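Long-range contacts in malate dehydrogenase (Entamoeba histolytica, PDB 3I0P), which probably catalyses the NAD-dependent interconversion of malate and oxaloacetate, as a member of the malate/L-lactate dehydrogenase family: residues A[146-151]-A[278-283]; A[176-181]-A[324-329]. All blocks are in the same frame, centred on the assembly; numbering follows the deposited sequence.

In the fold
Both contacts reach the same mixed seven-stranded sheet, on opposite sides of the chain's centre. Their centres lie 27 Å apart and their nearest atoms about 12 Å, so they do not touch. Along the chain the segments alternate: 146-151, 176-181, 278-283, 324-329. Interaction 1 sits at the end of two neighbouring strands, where the loop after 139-145 meets the start of 282-290. Interaction 2 sits at strand 178-182, outermost within this chain, next to the start of helix 328-340. The adenine and both riboses of bound NAD meet interaction 2, and its nicotinamide end comes near A147 of interaction 1.

Interaction 1: residues A[146-151]-A[278-283]; sequences NARSSV and GKFSLG
N146 joins the two segments by a pair of hydrogen bonds to one residue, G283. One is a backbone bond: N146 N gives its hydrogen to G283 O at 3.3 Å, with the donor above the carbonyl plane. The other uses the side chain. G283 N donates to N146 OD1 at 2.9 Å, nearly straight (163°), in the plane of the amide and on a lone pair. The side chain reaches this position because CG sits in the crowded place between the backbone N and the carbonyl carbon (chi1 58°). OD1 appears to stand in for N146 O, the acceptor expected if the antiparallel pairing went on.

The remaining amide atom is also satisfied: N146 ND2 donates to N265 O and E255 OE1. With the bond at OD1, these hold the rotation of the buried amide. G283 O has a second partner in T145 OG1.

Next along, L282 lays CD2 against the backbone of N146 and A147, 3.7 Å from A147 CA. Further out, R148 and F280 cross obliquely, and R148 NH1 comes to 4.1 Å from F280 CZ. The planes of guanidinium and ring are 37° apart, a loose packing. The charge of R148 is met by E271 through a salt bridge at NH2.

The segments run in roughly opposite directions, continuing the antiparallel pairing of strands 139-145 and 282-290 at its end. Helix 269-277 packs on N146, F280 and L282, and helix 244-259 touches N146 from its S258 and S259.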
loop_
_atom_site.group_PDB
_atom_site.type_symbol
_atom_site.label_atom_id
_atom_site.label_comp_id
_atom_site.label_asym_id
_atom_site.label_seq_id
_atom_site.Cartn_x
_atom_site.Cartn_y
_atom_site.Cartn_z
ATOM N N ASN A 146 -13.540 -3.790 0.359
ATOM C CA ASN A 146 -13.673 -4.259 1.731
ATOM C C ASN A 146 -14.387 -5.609 1.754
ATOM O O ASN A 146 -14.850 -6.082 0.713
ATOM C CB ASN A 146 -14.290 -3.215 2.682
ATOM C CG ASN A 146 -15.678 -2.721 2.254
ATOM O OD1 ASN A 146 -16.272 -3.177 1.265
ATOM N ND2 ASN A 146 -16.200 -1.765 3.025
ATOM N N ALA A 147 -14.433 -6.242 2.920
ATOM C CA ALA A 147 -15.045 -7.554 3.080
ATOM C C ALA A 147 -15.518 -7.697 4.521
ATOM O O ALA A 147 -15.192 -6.852 5.357
ATOM C CB ALA A 147 -14.046 -8.648 2.725
ATOM N N ARG A 148 -16.290 -8.745 4.815
ATOM C CA ARG A 148 -16.783 -8.976 6.176
ATOM C C ARG A 148 -15.639 -9.113 7.184
ATOM O O ARG A 148 -14.570 -9.633 6.853
ATOM C CB ARG A 148 -17.701 -10.204 6.238
ATOM C CG ARG A 148 -16.998 -11.554 6.166
ATOM C CD ARG A 148 -17.991 -12.704 6.290
ATOM N NE ARG A 148 -18.531 -12.839 7.647
ATOM C CZ ARG A 148 -19.275 -13.867 8.066
ATOM N NH1 ARG A 148 -19.580 -14.864 7.235
ATOM N NH2 ARG A 148 -19.718 -13.897 9.324
ATOM N N SER A 149 -15.872 -8.630 8.402
ATOM C CA SER A 149 -14.890 -8.691 9.481
ATOM C C SER A 149 -14.286 -10.085 9.673
ATOM O O SER A 149 -15.004 -11.075 9.867
ATOM C CB SER A 149 -15.519 -8.208 10.784
ATOM O OG SER A 149 -16.181 -6.978 10.578
ATOM N N SER A 150 -12.960 -10.141 9.610
ATOM C CA SER A 150 -12.200 -11.357 9.869
ATOM C C SER A 150 -10.847 -11.049 10.519
ATOM O O SER A 150 -10.208 -11.941 11.079
ATOM C CB SER A 150 -11.975 -12.124 8.561
ATOM O OG SER A 150 -11.035 -11.454 7.728
ATOM N N VAL A 151 -10.418 -9.788 10.429
ATOM C CA VAL A 151 -9.078 -9.371 10.847
ATOM C C VAL A 151 -9.115 -8.451 12.081
ATOM O O VAL A 151 -9.917 -7.506 12.144
ATOM C CB VAL A 151 -8.299 -8.692 9.658
ATOM C CG1 VAL A 151 -6.879 -8.283 10.058
ATOM C CG2 VAL A 151 -8.267 -9.603 8.436
ATOM N N GLY A 278 -30.265 -10.153 4.128
ATOM C CA GLY A 278 -29.957 -11.392 3.424
ATOM C C GLY A 278 -28.818 -11.294 2.417
ATOM O O GLY A 278 -28.432 -12.302 1.839
ATOM N N LYS A 279 -28.274 -10.089 2.228
ATOM C CA LYS A 279 -27.285 -9.805 1.183
ATOM C C LYS A 279 -26.008 -9.146 1.734
ATOM O O LYS A 279 -26.091 -8.182 2.505
ATOM C CB LYS A 279 -27.899 -8.872 0.134
ATOM C CG LYS A 279 -29.251 -9.317 -0.425
ATOM C CD LYS A 279 -29.945 -8.178 -1.146
ATOM C CE LYS A 279 -31.277 -8.617 -1.734
ATOM N NZ LYS A 279 -31.560 -7.851 -2.995
ATOM N N PHE A 280 -24.837 -9.660 1.336
ATOM C CA PHE A 280 -23.551 -9.002 1.626
ATOM C C PHE A 280 -23.368 -7.813 0.708
ATOM O O PHE A 280 -23.132 -7.991 -0.484
ATOM C CB PHE A 280 -22.366 -9.955 1.460
ATOM C CG PHE A 280 -22.258 -10.987 2.550
ATOM C CD1 PHE A 280 -21.846 -10.626 3.836
ATOM C CD2 PHE A 280 -22.568 -12.318 2.294
ATOM C CE1 PHE A 280 -21.748 -11.576 4.847
ATOM C CE2 PHE A 280 -22.475 -13.278 3.291
ATOM C CZ PHE A 280 -22.060 -12.914 4.571
ATOM N N SER A 281 -23.483 -6.605 1.267
ATOM C CA SER A 281 -23.359 -5.371 0.496
ATOM C C SER A 281 -22.032 -4.689 0.839
ATOM O O SER A 281 -21.784 -4.357 1.997
ATOM C CB SER A 281 -24.563 -4.466 0.747
ATOM O OG SER A 281 -24.472 -3.238 0.051
ATOM N N LEU A 282 -21.200 -4.496 -0.193
ATOM C CA LEU A 282 -19.771 -4.135 -0.068
ATOM C C LEU A 282 -19.409 -2.914 -0.911
ATOM O O LEU A 282 -20.172 -2.507 -1.791
ATOM C CB LEU A 282 -18.895 -5.286 -0.574
ATOM C CG LEU A 282 -18.875 -6.652 0.094
ATOM C CD1 LEU A 282 -18.133 -7.616 -0.795
ATOM C CD2 LEU A 282 -18.210 -6.595 1.428
ATOM N N GLY A 283 -18.223 -2.365 -0.660
ATOM C CA GLY A 283 -17.668 -1.312 -1.494
ATOM C C GLY A 283 -16.390 -1.732 -2.207
ATOM O O GLY A 283 -15.733 -2.716 -1.810
#

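Interaction 2: residues A[176-181]-A[324-329]; sequences FPYCFD and YTAGEK. With NAD (nicotinamide-adenine-dinucleotide), chain B.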
loop_
_atom_site.group_PDB
_atom_site.type_symbol
_atom_site.label_atom_id
_atom_site.label_comp_id
_atom_site.label_asym_id
_atom_site.label_seq_id
_atom_site.Cartn_x
_atom_site.Cartn_y
_atom_site.Cartn_z
ATOM N N PHE A 176 4.423 -10.465 -19.088
ATOM C CA PHE A 176 3.347 -10.243 -18.124
ATOM C C PHE A 176 3.605 -8.906 -17.446
ATOM O O PHE A 176 4.764 -8.524 -17.278
ATOM C CB PHE A 176 3.353 -11.354 -17.065
ATOM C CG PHE A 176 4.697 -11.562 -16.413
ATOM C CD1 PHE A 176 4.986 -10.974 -15.187
ATOM C CD2 PHE A 176 5.685 -12.325 -17.043
ATOM C CE1 PHE A 176 6.234 -11.157 -14.588
ATOM C CE2 PHE A 176 6.921 -12.508 -16.457
ATOM C CZ PHE A 176 7.201 -11.926 -15.228
ATOM N N PRO A 177 2.537 -8.185 -17.050
ATOM C CA PRO A 177 2.738 -6.936 -16.300
ATOM C C PRO A 177 3.138 -7.204 -14.857
ATOM O O PRO A 177 2.979 -8.333 -14.368
ATOM C CB PRO A 177 1.354 -6.288 -16.325
ATOM C CG PRO A 177 0.419 -7.425 -16.466
ATOM C CD PRO A 177 1.114 -8.409 -17.362
ATOM N N TYR A 178 3.662 -6.184 -14.185
ATOM C CA TYR A 178 3.779 -6.230 -12.747
ATOM C C TYR A 178 2.358 -6.264 -12.217
ATOM O O TYR A 178 1.507 -5.470 -12.640
ATOM C CB TYR A 178 4.509 -4.984 -12.243
ATOM C CG TYR A 178 4.408 -4.721 -10.744
ATOM C CD1 TYR A 178 5.485 -4.979 -9.901
ATOM C CD2 TYR A 178 3.252 -4.181 -10.183
ATOM C CE1 TYR A 178 5.398 -4.724 -8.533
ATOM C CE2 TYR A 178 3.160 -3.928 -8.828
ATOM C CZ TYR A 178 4.230 -4.197 -8.008
ATOM O OH TYR A 178 4.136 -3.944 -6.659
ATOM N N CYS A 179 2.085 -7.184 -11.306
ATOM C CA CYS A 179 0.778 -7.232 -10.686
ATOM C C CYS A 179 0.855 -7.724 -9.270
ATOM O O CYS A 179 0.880 -8.938 -9.024
ATOM C CB CYS A 179 -0.185 -8.120 -11.470
ATOM S SG CYS A 179 -1.880 -7.971 -10.865
ATOM N N PHE A 180 0.887 -6.787 -8.326
ATOM C CA PHE A 180 0.689 -7.181 -6.946
ATOM C C PHE A 180 -0.807 -7.351 -6.701
ATOM O O PHE A 180 -1.619 -6.541 -7.155
ATOM C CB PHE A 180 1.291 -6.205 -5.944
ATOM C CG PHE A 180 0.962 -6.560 -4.527
ATOM C CD1 PHE A 180 1.486 -7.709 -3.952
ATOM C CD2 PHE A 180 0.067 -5.794 -3.793
ATOM C CE1 PHE A 180 1.159 -8.064 -2.660
ATOM C CE2 PHE A 180 -0.261 -6.144 -2.479
ATOM C CZ PHE A 180 0.286 -7.280 -1.918
ATOM N N ASP A 181 -1.157 -8.422 -6.001
ATOM C CA ASP A 181 -2.545 -8.736 -5.737
ATOM C C ASP A 181 -2.642 -9.584 -4.487
ATOM O O ASP A 181 -2.274 -10.750 -4.498
ATOM C CB ASP A 181 -3.156 -9.474 -6.929
ATOM C CG ASP A 181 -4.596 -9.871 -6.688
ATOM O OD1 ASP A 181 -5.264 -9.241 -5.831
ATOM O OD2 ASP A 181 -5.059 -10.812 -7.369
ATOM N N TYR A 324 11.328 -13.819 -7.438
ATOM C CA TYR A 324 10.183 -13.494 -8.288
ATOM C C TYR A 324 9.830 -12.004 -8.199
ATOM O O TYR A 324 10.305 -11.281 -7.317
ATOM C CB TYR A 324 8.961 -14.339 -7.904
ATOM C CG TYR A 324 9.186 -15.836 -7.906
ATOM C CD1 TYR A 324 8.662 -16.640 -8.917
ATOM C CD2 TYR A 324 9.917 -16.457 -6.887
ATOM C CE1 TYR A 324 8.869 -18.017 -8.924
ATOM C CE2 TYR A 324 10.121 -17.837 -6.882
ATOM C CZ TYR A 324 9.593 -18.608 -7.903
ATOM O OH TYR A 324 9.796 -19.969 -7.902
ATOM N N THR A 325 9.006 -11.546 -9.130
ATOM C CA THR A 325 8.398 -10.234 -9.013
ATOM C C THR A 325 6.866 -10.373 -9.110
ATOM O O THR A 325 6.350 -11.410 -9.551
ATOM C CB THR A 325 8.937 -9.237 -10.065
ATOM O OG1 THR A 325 8.607 -9.705 -11.370
ATOM C CG2 THR A 325 10.450 -9.078 -9.956
ATOM N N ALA A 326 6.150 -9.336 -8.679
ATOM C CA ALA A 326 4.695 -9.348 -8.660
ATOM C C ALA A 326 4.132 -9.847 -9.984
ATOM O O ALA A 326 4.421 -9.286 -11.044
ATOM C CB ALA A 326 4.166 -7.963 -8.345
ATOM N N GLY A 327 3.352 -10.920 -9.918
ATOM C CA GLY A 327 2.653 -11.431 -11.090
ATOM C C GLY A 327 3.384 -12.478 -11.915
ATOM O O GLY A 327 2.842 -12.965 -12.906
ATOM N N GLU A 328 4.607 -12.822 -11.508
ATOM C CA GLU A 328 5.449 -13.788 -12.240
ATOM C C GLU A 328 4.919 -15.205 -12.053
ATOM O O GLU A 328 4.672 -15.911 -13.034
ATOM C CB GLU A 328 6.917 -13.689 -11.787
ATOM C CG GLU A 328 7.913 -14.477 -12.617
ATOM C CD GLU A 328 9.369 -14.132 -12.282
ATOM O OE1 GLU A 328 9.584 -13.410 -11.274
ATOM O OE2 GLU A 328 10.296 -14.569 -13.028
ATOM N N LYS A 329 4.752 -15.598 -10.787
ATOM C CA LYS A 329 4.124 -16.859 -10.408
ATOM C C LYS A 329 2.762 -17.069 -11.084
ATOM O O LYS A 329 2.417 -18.198 -11.459
ATOM C CB LYS A 329 3.997 -16.958 -8.877
ATOM C CG LYS A 329 5.142 -17.706 -8.222
ATOM C CD LYS A 329 5.530 -17.135 -6.874
ATOM C CE LYS A 329 4.906 -17.878 -5.711
ATOM N NZ LYS A 329 5.844 -17.851 -4.555
HETATM P PA NAD B . -0.613 -14.138 -1.757
HETATM O O1A NAD B . -0.858 -15.398 -2.551
HETATM O O2A NAD B . -0.022 -14.260 -0.390
HETATM O O5B NAD B . 0.329 -13.209 -2.670
HETATM C C5B NAD B . -0.020 -12.961 -4.044
HETATM C C4B NAD B . 0.777 -11.798 -4.651
HETATM O O4B NAD B . 2.140 -11.793 -4.207
HETATM C C3B NAD B . 0.857 -11.879 -6.162
HETATM O O3B NAD B . 0.932 -10.541 -6.683
HETATM C C2B NAD B . 2.156 -12.612 -6.416
HETATM O O2B NAD B . 2.702 -12.289 -7.695
HETATM C C1B NAD B . 3.028 -12.074 -5.300
HETATM N N9A NAD B . 4.113 -12.995 -4.849
HETATM C C8A NAD B . 3.968 -14.206 -4.291
HETATM N N7A NAD B . 5.195 -14.690 -4.000
HETATM C C5A NAD B . 6.111 -13.766 -4.373
HETATM C C6A NAD B . 7.507 -13.693 -4.327
HETATM N N6A NAD B . 8.247 -14.711 -3.825
HETATM N N1A NAD B . 8.138 -12.593 -4.805
HETATM C C2A NAD B . 7.438 -11.571 -5.315
HETATM N N3A NAD B . 6.100 -11.612 -5.365
HETATM C C4A NAD B . 5.416 -12.698 -4.904
HETATM O O3 NAD B . -1.957 -13.224 -1.691
HETATM P PN NAD B . -3.345 -13.511 -0.888
HETATM O O1N NAD B . -3.474 -12.444 0.172
HETATM O O2N NAD B . -3.452 -14.971 -0.523
HETATM O O5D NAD B . -4.476 -13.231 -1.988
HETATM C C5D NAD B . -4.814 -14.219 -2.966
HETATM C C4D NAD B . -6.021 -13.766 -3.784
HETATM O O4D NAD B . -7.175 -13.639 -2.947
HETATM C C3D NAD B . -5.805 -12.401 -4.426
HETATM O O3D NAD B . -6.028 -12.538 -5.836
HETATM C C2D NAD B . -6.809 -11.468 -3.750
HETATM O O2D NAD B . -7.397 -10.465 -4.597
HETATM C C1D NAD B . -7.876 -12.442 -3.301
HETATM N N1N NAD B . -8.678 -11.908 -2.202
HETATM C C2N NAD B . -9.910 -11.430 -2.484
HETATM C C3N NAD B . -10.714 -10.911 -1.466
HETATM C C7N NAD B . -12.086 -10.373 -1.760
HETATM O O7N NAD B . -12.759 -9.931 -0.837
HETATM N N7N NAD B . -12.539 -10.388 -3.012
HETATM C C4N NAD B . -10.227 -10.896 -0.156
HETATM C C5N NAD B . -8.944 -11.388 0.107
HETATM C C6N NAD B . -8.184 -11.897 -0.945
#
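The single hydrogen bond between the two segments meets its acceptor from above. C179 N points at A326 O almost straight, at 3.2 Å, yet lies 78° out of the carbonyl plane. The acceptor belongs to a type II beta turn, T325 to E328, which places G327 as N-cap of helix 328-340. This turn packs on strand 178-182 and forms part of the NAD pocket.

A326 is the centre of the packing. A326 CB lies over one face of the Y178 ring, a CH-pi contact 3.7 Å from the Y178 ring centroid, and also touches F180 CB. The Y178 ring is turned this way with CG anti to the backbone N (chi1 166°), and its OH bonds to C249 O of the second subunit. At the other end, F176 CZ meets E328 CG at 3.7 Å, with ring and carboxylate planes 24° apart.

E328 also braces the turn. Its extended chain brings E328 OE1 to T325 N at 2.9 Å. The carboxylate further forms salt bridges with R312 and R322, which probably favour its charged state.

G327 has positive phi, and its CA packs close to C179 O. At the start of the helix, G327 N donates its hydrogen to NAD O2B at 2.7 Å. The neighbouring hydroxyl O3B bonds weakly to C179 O and to D181 N. K329 NZ makes a weak bond to adenine N7A and a salt bridge to E240 of the second subunit. The nicotinamide ribose is held by D181 with both carboxylate oxygens: OD1 accepts from O2D at 2.8 Å, and OD2 accepts from O3D at 2.5 Å.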